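PDB 1U53: secreted protein ASP-2 from Necator americanus, which is a secreted pathogenesis-related-1 (CAP superfamily) protein of a human hookworm, studied as a vaccine antigen, whose biochemical role is not firmly established. Local coordinates for residues K19-E22 with M23-L27. Numbering follows the deposited sequence.
Unlike the reference sequence in segment 23-27: Met23 (reference Leu).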
loop_
_atom_site.group_PDB
_atom_site.type_symbol
_atom_site.label_atom_id
_atom_site.label_comp_id
_atom_site.label_asym_id
_atom_site.label_seq_id
_atom_site.Cartn_x
_atom_site.Cartn_y
_atom_site.Cartn_z
ATOM N N LYS A 19 -1.756 8.720 8.865
ATOM C CA LYS A 19 -2.891 7.873 8.485
ATOM C C LYS A 19 -2.464 6.853 7.458
ATOM O O LYS A 19 -2.770 5.665 7.571
ATOM C CB LYS A 19 -4.053 8.740 7.981
ATOM C CG LYS A 19 -5.331 7.983 7.664
ATOM C CD LYS A 19 -5.879 7.347 8.936
ATOM C CE LYS A 19 -7.206 6.700 8.735
ATOM N NZ LYS A 19 -7.545 5.937 9.993
ATOM N N PHE A 20 -1.705 7.302 6.468
ATOM C CA PHE A 20 -1.251 6.356 5.429
ATOM C C PHE A 20 -0.412 5.235 6.030
ATOM O O PHE A 20 -0.655 4.072 5.782
ATOM C CB PHE A 20 -0.398 7.069 4.360
ATOM C CG PHE A 20 -1.201 7.663 3.242
ATOM C CD1 PHE A 20 -2.030 6.864 2.445
ATOM C CD2 PHE A 20 -1.153 9.020 2.987
ATOM C CE1 PHE A 20 -2.802 7.455 1.370
ATOM C CE2 PHE A 20 -1.898 9.594 1.911
ATOM C CZ PHE A 20 -2.712 8.799 1.133
ATOM N N LEU A 21 0.582 5.591 6.856
ATOM C CA LEU A 21 1.457 4.572 7.394
ATOM C C LEU A 21 0.695 3.631 8.362
ATOM O O LEU A 21 0.807 2.394 8.276
ATOM C CB LEU A 21 2.635 5.227 8.140
ATOM C CG LEU A 21 3.655 4.200 8.613
ATOM C CD1 LEU A 21 4.396 3.478 7.431
ATOM C CD2 LEU A 21 4.642 4.837 9.556
ATOM N N GLU A 22 -0.098 4.198 9.268
ATOM C CA GLU A 22 -0.827 3.325 10.226
ATOM C C GLU A 22 -1.816 2.384 9.548
ATOM O O GLU A 22 -1.878 1.190 9.911
ATOM C CB GLU A 22 -1.551 4.202 11.246
ATOM C CG GLU A 22 -0.504 4.892 12.102
ATOM C CD GLU A 22 -1.079 5.893 13.038
ATOM O OE1 GLU A 22 -2.324 5.932 13.150
ATOM O OE2 GLU A 22 -0.264 6.646 13.642
ATOM N N MET A 23 -2.567 2.907 8.578
ATOM C CA MET A 23 -3.515 2.107 7.798
ATOM C C MET A 23 -2.779 1.024 7.050
ATOM O O MET A 23 -3.205 -0.117 7.003
ATOM C CB MET A 23 -4.235 2.938 6.741
ATOM C CG MET A 23 -5.087 3.956 7.251
ATOM S SD MET A 23 -6.846 3.669 7.024
ATOM C CE MET A 23 -7.268 2.447 5.887
ATOM N N HIS A 24 -1.651 1.370 6.424
ATOM C CA HIS A 24 -0.931 0.285 5.730
ATOM C C HIS A 24 -0.460 -0.809 6.665
ATOM O O HIS A 24 -0.619 -2.014 6.379
ATOM C CB HIS A 24 0.247 0.816 4.913
ATOM C CG HIS A 24 -0.148 1.330 3.553
ATOM N ND1 HIS A 24 -0.813 2.521 3.346
ATOM C CD2 HIS A 24 0.073 0.802 2.323
ATOM C CE1 HIS A 24 -1.017 2.690 2.046
ATOM N NE2 HIS A 24 -0.483 1.653 1.406
ATOM N N ASN A 25 0.140 -0.418 7.797
ATOM C CA ASN A 25 0.638 -1.460 8.718
ATOM C C ASN A 25 -0.479 -2.231 9.396
ATOM O O ASN A 25 -0.372 -3.451 9.587
ATOM C CB ASN A 25 1.595 -0.889 9.731
ATOM C CG ASN A 25 2.952 -0.677 9.137
ATOM O OD1 ASN A 25 3.382 -1.469 8.315
ATOM N ND2 ASN A 25 3.615 0.420 9.513
ATOM N N SER A 26 -1.566 -1.536 9.696
ATOM C CA SER A 26 -2.747 -2.188 10.267
ATOM C C SER A 26 -3.290 -3.284 9.336
ATOM O O SER A 26 -3.607 -4.371 9.760
ATOM C CB SER A 26 -3.852 -1.143 10.427
ATOM O OG SER A 26 -5.072 -1.724 10.887
ATOM N N LEU A 27 -3.459 -2.945 8.074
ATOM C CA LEU A 27 -4.058 -3.856 7.122
ATOM C C LEU A 27 -3.079 -4.969 6.768
ATOM O O LEU A 27 -3.506 -6.139 6.634
ATOM C CB LEU A 27 -4.490 -3.053 5.883
ATOM C CG LEU A 27 -5.656 -2.097 6.153
ATOM C CD1 LEU A 27 -5.874 -1.103 5.012
ATOM C CD2 LEU A 27 -6.937 -2.883 6.368
#
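His24 bonds twice to the carbonyl oxygen of Phe20, one helical turn earlier. Its backbone N lies 3.0 Å from Phe20 O, as in any alpha-helix. The ring adds a second bond, with His24 ND1 2.9 Å from Phe20 O. This one is more bent, with an angle of 148° at the hydrogen. The two donors reach the oxygen from opposite faces of the carbonyl plane. The ring meets that oxygen near its own plane. A chi1 of -83° sets the His24 ring beside its backbone N and lets ND1 turn back to the carbonyl. Since NE2 bonds to Tyr163 OH, both ring nitrogens are engaged and the ring's rotation is fixed.

Two further backbone bonds continue the helix. Asn25 N binds Leu21 O at 2.9 Å, and Ser26 N binds Glu22 O at 2.8 Å.

Side-chain contacts flank these bonds. Leu21 CD1 lies 3.8 Å from Asn25 ND2, while Asn25 OD1 accepts a bond from Met53 N. On another side of the helix, Lys19 bends at chi2 (64°), bringing CE to 3.5 Å from Met23 SD. The Met23 side chain sits too close to Lys19 O in the model, so this approach is doubtful. Met23 differs from the reference sequence, which has leucine.

Phe20 is buried between helix 97-109 and strands 145-152 and 157-164. The segment is about two and a half turns of helix 14-32, packed against the central sheet of the alpha-beta-alpha sandwich of the CAP fold.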